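Local coordinates for protein beta-1,4-mannanase (Cellulomonas fimi, PDB 2BVY) that probably hydrolyses internal beta-1,4 linkages of mannan, with a glycoside hydrolase family 26 barrel joined here to an immunoglobulin-like domain, at residues A[278-283]-A[317-322]; A[67-72]-A[106-111]. All coordinates share one frame; numbering follows the deposited sequence.

How the contacts relate
Both contacts are buried seams of the one (beta/alpha)8 barrel, and neither belongs to the surface. Strand 32-37 lies between them, pairing with strand 318-321 of contact 1 on one side and strand 66-70 of contact 2 on the other. Contact 2 is a regular parallel pairing within a beta-alpha-beta unit; contact 1 is broken by a turn and bonds less evenly. Their chemistry differs too: contact 1, which carries the predicted nucleophile Glu282, leans more on CH-pi and Met-aromatic packing, contact 2 on polar pairs between side chains (Trp69-Asn108, Asp70-Ser111). They meet inside the barrel, where Glu320 OE1 comes 3.7 Å from Thr109 CG2 and Trp322 packs on Ser111.

Contact 1 of 2, residues A[278-283]-A[317-322]; sequences SAFTEF and AYMETW
Met319 lays its methyl CE over the middle of the Phe283 ring, 3.5 Å from the centroid and only 7° off the ring normal. A bend at the end of the chain (chi3 -65°) curls the methyl over that face, with SD set obliquely in a Met-aromatic contact. Thr321 CB lies over the opposite face, nearer the rim, while its OG1 donates to a lone pair of Phe283 O at 2.7 Å. Phe280 completes this tight side, its CB 3.7 Å from Met319 CB and its ring against Leu260 and Leu264 of helix 254-274.

The backbones join less evenly. Phe280 centres an inverse gamma turn with weak bonds to 318-321, flanked by sounder ones at Ala317 N and Phe283 N.

Toward the barrel interior, Ala279 CB sits over a face of the Tyr318 ring, but this side is looser: a water bridges the segments, donating to both Thr281 O and Glu320 OE1. Beyond it Glu282 OE2 approaches the partly exposed Trp322 obliquely, 3.5 Å from CZ3. Arg171 and Tyr248 hold the Glu282 carboxylate. Glu282, the predicted nucleophile, on the seventh barrel strand, facing the predicted proton donor Glu175 after the fourth, fits the clan GH-A arrangement.

Contact 2 of 2, residues A[67-72]-A[106-111]; sequences FGWDTL and GVNTVS
Trp69 points its indole N-H edge-on at the side chain of Asn108, NE1 to OD1 2.8 Å, in a nearly straight bond of 168°. The acceptor lies close to the indole plane and is met on a lone pair, with ring and amide nearly coplanar, their planes 19° apart. Both stand on the face packed against Ile98 of helix 87-104, and CG anti to the carbonyl carbon in each (chi1 -48° in Trp69) turns the indole toward the amide. A leucine in place of Trp69 would probably leave Asn108 OD1 without this donor and open a gap beneath the helix.

Beside them the Phe67 ring meets Gly106 obliquely, CE1 to CA 3.8 Å, where a side chain on the glycine would run into the ring. On the other face Thr109 CG2 rests on Gly68 CA at 3.4 Å, and Thr109 OG1 bonds onward to Val169 O. Farther along, Ser111 OG donates to Asp70 OD2 over a short 2.5 Å, reaching the anti side of the carboxylate and somewhat out of its plane.

Four backbone hydrogen bonds set the parallel register, and Thr71 N to Ser111 O continues the pairing past the strand. With His113 ND1 also bonded to Asp70 OD2, that oxygen is gripped twice, which would probably hold the carboxylate in one orientation at the catalytic end of the barrel, its serine partner touching Arg171, the salt-bridge mate of Glu282.

Contact 1 of 2, residues A[278-283]-A[317-322]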
loop_
_atom_site.group_PDB
_atom_site.type_symbol
_atom_site.label_atom_id
_atom_site.label_comp_id
_atom_site.label_asym_id
_atom_site.label_seq_id
_atom_site.Cartn_x
_atom_site.Cartn_y
_atom_site.Cartn_z
ATOM N N SER A 278 4.503 -6.656 -9.401
ATOM C CA SER A 278 4.507 -5.223 -9.665
ATOM C C SER A 278 3.128 -4.883 -10.215
ATOM O O SER A 278 2.452 -5.744 -10.787
ATOM C CB SER A 278 5.604 -4.831 -10.665
ATOM O OG SER A 278 5.440 -5.470 -11.911
ATOM N N ALA A 279 2.705 -3.635 -10.032
ATOM C CA ALA A 279 1.391 -3.211 -10.495
ATOM C C ALA A 279 1.258 -1.696 -10.580
ATOM O O ALA A 279 1.899 -0.949 -9.838
ATOM C CB ALA A 279 0.311 -3.770 -9.563
ATOM N N PHE A 280 0.400 -1.264 -11.493
ATOM C CA PHE A 280 0.116 0.148 -11.723
ATOM C C PHE A 280 -0.963 0.500 -10.688
ATOM O O PHE A 280 -2.129 0.668 -11.039
ATOM C CB PHE A 280 -0.429 0.315 -13.151
ATOM C CG PHE A 280 -0.301 1.711 -13.712
ATOM C CD1 PHE A 280 -0.020 2.798 -12.889
ATOM C CD2 PHE A 280 -0.494 1.933 -15.070
ATOM C CE1 PHE A 280 0.064 4.082 -13.415
ATOM C CE2 PHE A 280 -0.412 3.218 -15.611
ATOM C CZ PHE A 280 -0.133 4.292 -14.785
ATOM N N THR A 281 -0.557 0.599 -9.415
ATOM C CA THR A 281 -1.479 0.874 -8.311
ATOM C C THR A 281 -2.447 2.050 -8.466
ATOM O O THR A 281 -3.562 1.992 -7.965
ATOM C CB THR A 281 -0.715 1.009 -6.966
ATOM O OG1 THR A 281 0.419 1.870 -7.126
ATOM C CG2 THR A 281 -0.242 -0.353 -6.499
ATOM N N GLU A 282 -2.026 3.116 -9.132
ATOM C CA GLU A 282 -2.909 4.257 -9.354
ATOM C C GLU A 282 -2.602 4.913 -10.692
ATOM O O GLU A 282 -1.449 5.228 -10.997
ATOM C CB GLU A 282 -2.790 5.311 -8.232
ATOM C CG GLU A 282 -3.734 5.090 -7.053
ATOM C CD GLU A 282 -3.830 6.302 -6.124
ATOM O OE1 GLU A 282 -3.975 7.438 -6.628
ATOM O OE2 GLU A 282 -3.775 6.120 -4.888
ATOM N N PHE A 283 -3.644 5.100 -11.489
ATOM C CA PHE A 283 -3.503 5.736 -12.781
ATOM C C PHE A 283 -4.816 6.436 -13.096
ATOM O O PHE A 283 -5.875 6.048 -12.597
ATOM C CB PHE A 283 -3.213 4.703 -13.872
ATOM C CG PHE A 283 -4.452 4.077 -14.461
ATOM C CD1 PHE A 283 -5.092 3.024 -13.817
ATOM C CD2 PHE A 283 -4.986 4.560 -15.651
ATOM C CE1 PHE A 283 -6.246 2.458 -14.357
ATOM C CE2 PHE A 283 -6.138 4.006 -16.200
ATOM C CZ PHE A 283 -6.771 2.950 -15.554
ATOM N N ALA A 317 0.433 -6.601 -12.836
ATOM C CA ALA A 317 -0.819 -7.273 -12.506
ATOM C C ALA A 317 -2.123 -6.498 -12.599
ATOM O O ALA A 317 -3.135 -7.055 -13.030
ATOM C CB ALA A 317 -0.698 -7.914 -11.123
ATOM N N TYR A 318 -2.127 -5.233 -12.187
ATOM C CA TYR A 318 -3.356 -4.456 -12.242
ATOM C C TYR A 318 -3.147 -2.954 -12.314
ATOM O O TYR A 318 -2.052 -2.451 -12.084
ATOM C CB TYR A 318 -4.243 -4.779 -11.034
ATOM C CG TYR A 318 -3.633 -4.458 -9.675
ATOM C CD1 TYR A 318 -2.820 -5.381 -9.016
ATOM C CD2 TYR A 318 -3.904 -3.242 -9.034
ATOM C CE1 TYR A 318 -2.302 -5.111 -7.752
ATOM C CE2 TYR A 318 -3.389 -2.961 -7.770
ATOM C CZ TYR A 318 -2.595 -3.901 -7.134
ATOM O OH TYR A 318 -2.119 -3.651 -5.870
ATOM N N MET A 319 -4.214 -2.247 -12.660
ATOM C CA MET A 319 -4.192 -0.798 -12.750
ATOM C C MET A 319 -5.544 -0.309 -12.255
ATOM O O MET A 319 -6.585 -0.669 -12.805
ATOM C CB MET A 319 -3.903 -0.330 -14.193
ATOM C CG MET A 319 -4.915 -0.740 -15.252
ATOM S SD MET A 319 -4.254 -0.594 -16.948
ATOM C CE MET A 319 -4.011 1.170 -17.091
ATOM N N GLU A 320 -5.511 0.489 -11.191
ATOM C CA GLU A 320 -6.712 1.028 -10.561
ATOM C C GLU A 320 -6.829 2.530 -10.777
ATOM O O GLU A 320 -5.851 3.262 -10.591
ATOM C CB GLU A 320 -6.672 0.765 -9.044
ATOM C CG GLU A 320 -8.015 0.988 -8.319
ATOM C CD GLU A 320 -7.868 1.408 -6.848
ATOM O OE1 GLU A 320 -6.877 1.034 -6.183
ATOM O OE2 GLU A 320 -8.762 2.115 -6.348
ATOM N N THR A 321 -8.008 2.999 -11.175
ATOM C CA THR A 321 -8.178 4.433 -11.338
ATOM C C THR A 321 -9.027 4.895 -10.153
ATOM O O THR A 321 -9.604 4.063 -9.447
ATOM C CB THR A 321 -8.816 4.803 -12.701
ATOM O OG1 THR A 321 -8.588 6.195 -12.948
ATOM C CG2 THR A 321 -10.309 4.516 -12.719
ATOM N N TRP A 322 -9.112 6.203 -9.923
ATOM C CA TRP A 322 -9.830 6.686 -8.753
ATOM C C TRP A 322 -11.357 6.744 -8.753
ATOM O O TRP A 322 -12.020 6.495 -9.762
ATOM C CB TRP A 322 -9.252 8.030 -8.311
ATOM C CG TRP A 322 -9.156 8.120 -6.815
ATOM C CD1 TRP A 322 -9.726 9.064 -6.006
ATOM C CD2 TRP A 322 -8.473 7.204 -5.947
ATOM N NE1 TRP A 322 -9.440 8.789 -4.686
ATOM C CE2 TRP A 322 -8.671 7.656 -4.624
ATOM C CE3 TRP A 322 -7.709 6.048 -6.160
ATOM C CZ2 TRP A 322 -8.131 6.987 -3.515
ATOM C CZ3 TRP A 322 -7.173 5.384 -5.057
ATOM C CH2 TRP A 322 -7.387 5.858 -3.753
HETATM O O HOH W 1 -4.309 0.127 -6.141
#

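Contact 2 of 2, residues A[67-72]-A[106-111]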
loop_
_atom_site.group_PDB
_atom_site.type_symbol
_atom_site.label_atom_id
_atom_site.label_comp_id
_atom_site.label_asym_id
_atom_site.label_seq_id
_atom_site.Cartn_x
_atom_site.Cartn_y
_atom_site.Cartn_z
ATOM N N PHE A 67 -11.471 -4.043 -6.591
ATOM C CA PHE A 67 -12.315 -3.107 -5.851
ATOM C C PHE A 67 -11.425 -2.411 -4.824
ATOM O O PHE A 67 -10.934 -3.053 -3.898
ATOM C CB PHE A 67 -13.431 -3.852 -5.111
ATOM C CG PHE A 67 -14.498 -4.423 -6.007
ATOM C CD1 PHE A 67 -14.168 -5.238 -7.085
ATOM C CD2 PHE A 67 -15.843 -4.175 -5.742
ATOM C CE1 PHE A 67 -15.160 -5.802 -7.882
ATOM C CE2 PHE A 67 -16.850 -4.736 -6.536
ATOM C CZ PHE A 67 -16.508 -5.551 -7.605
ATOM N N GLY A 68 -11.207 -1.110 -4.988
ATOM C CA GLY A 68 -10.359 -0.388 -4.051
ATOM C C GLY A 68 -11.138 0.320 -2.959
ATOM O O GLY A 68 -12.203 0.867 -3.211
ATOM N N TRP A 69 -10.601 0.314 -1.744
ATOM C CA TRP A 69 -11.251 0.961 -0.613
ATOM C C TRP A 69 -10.239 1.808 0.148
ATOM O O TRP A 69 -9.069 1.869 -0.222
ATOM C CB TRP A 69 -11.846 -0.083 0.331
ATOM C CG TRP A 69 -12.655 -1.140 -0.369
ATOM C CD1 TRP A 69 -12.265 -2.425 -0.652
ATOM C CD2 TRP A 69 -13.990 -1.008 -0.870
ATOM N NE1 TRP A 69 -13.277 -3.096 -1.294
ATOM C CE2 TRP A 69 -14.348 -2.252 -1.442
ATOM C CE3 TRP A 69 -14.918 0.040 -0.895
ATOM C CZ2 TRP A 69 -15.602 -2.477 -2.030
ATOM C CZ3 TRP A 69 -16.170 -0.183 -1.484
ATOM C CH2 TRP A 69 -16.496 -1.434 -2.041
ATOM N N ASP A 70 -10.687 2.446 1.225
ATOM C CA ASP A 70 -9.791 3.288 2.002
ATOM C C ASP A 70 -10.203 3.393 3.470
ATOM O O ASP A 70 -11.386 3.464 3.776
ATOM C CB ASP A 70 -9.753 4.682 1.375
ATOM C CG ASP A 70 -8.539 5.468 1.798
ATOM O OD1 ASP A 70 -8.523 5.993 2.937
ATOM O OD2 ASP A 70 -7.588 5.539 0.993
ATOM N N THR A 71 -9.226 3.419 4.373
ATOM C CA THR A 71 -9.525 3.524 5.797
ATOM C C THR A 71 -10.309 4.792 6.143
ATOM O O THR A 71 -10.716 4.978 7.288
ATOM C CB THR A 71 -8.241 3.468 6.663
ATOM O OG1 THR A 71 -7.306 4.452 6.211
ATOM C CG2 THR A 71 -7.606 2.093 6.577
ATOM N N LEU A 72 -10.514 5.670 5.164
ATOM C CA LEU A 72 -11.310 6.872 5.402
ATOM C C LEU A 72 -12.735 6.394 5.709
ATOM O O LEU A 72 -13.523 7.113 6.308
ATOM C CB LEU A 72 -11.329 7.785 4.169
ATOM C CG LEU A 72 -10.157 8.743 3.930
ATOM C CD1 LEU A 72 -10.307 9.419 2.572
ATOM C CD2 LEU A 72 -10.114 9.785 5.039
ATOM N N GLY A 106 -14.548 -10.017 -7.310
ATOM C CA GLY A 106 -13.414 -9.131 -7.508
ATOM C C GLY A 106 -12.343 -9.249 -6.436
ATOM O O GLY A 106 -12.513 -9.959 -5.448
ATOM N N VAL A 107 -11.227 -8.557 -6.647
ATOM C CA VAL A 107 -10.130 -8.556 -5.695
ATOM C C VAL A 107 -10.151 -7.221 -4.959
ATOM O O VAL A 107 -10.299 -6.166 -5.573
ATOM C CB VAL A 107 -8.774 -8.718 -6.395
ATOM C CG1 VAL A 107 -7.657 -8.670 -5.361
ATOM C CG2 VAL A 107 -8.733 -10.033 -7.165
ATOM N N ASN A 108 -9.992 -7.278 -3.642
ATOM C CA ASN A 108 -10.022 -6.092 -2.803
ATOM C C ASN A 108 -8.654 -5.528 -2.457
ATOM O O ASN A 108 -7.710 -6.268 -2.190
ATOM C CB ASN A 108 -10.769 -6.408 -1.506
ATOM C CG ASN A 108 -12.235 -6.716 -1.737
ATOM O OD1 ASN A 108 -13.065 -5.811 -1.813
ATOM N ND2 ASN A 108 -12.556 -7.998 -1.871
ATOM N N THR A 109 -8.565 -4.203 -2.453
ATOM C CA THR A 109 -7.336 -3.511 -2.093
ATOM C C THR A 109 -7.727 -2.324 -1.218
ATOM O O THR A 109 -8.742 -1.669 -1.457
ATOM C CB THR A 109 -6.567 -3.021 -3.328
ATOM O OG1 THR A 109 -5.311 -2.475 -2.912
ATOM C CG2 THR A 109 -7.367 -1.967 -4.088
ATOM N N VAL A 110 -6.927 -2.055 -0.193
ATOM C CA VAL A 110 -7.236 -0.965 0.717
ATOM C C VAL A 110 -6.081 0.012 0.891
ATOM O O VAL A 110 -4.977 -0.375 1.281
ATOM C CB VAL A 110 -7.624 -1.514 2.106
ATOM C CG1 VAL A 110 -7.883 -0.360 3.077
ATOM C CG2 VAL A 110 -8.841 -2.422 1.983
ATOM N N SER A 111 -6.336 1.278 0.588
ATOM C CA SER A 111 -5.324 2.305 0.771
ATOM C C SER A 111 -5.665 2.976 2.107
ATOM O O SER A 111 -6.663 2.625 2.748
ATOM C CB SER A 111 -5.363 3.305 -0.383
ATOM O OG SER A 111 -6.676 3.779 -0.595
#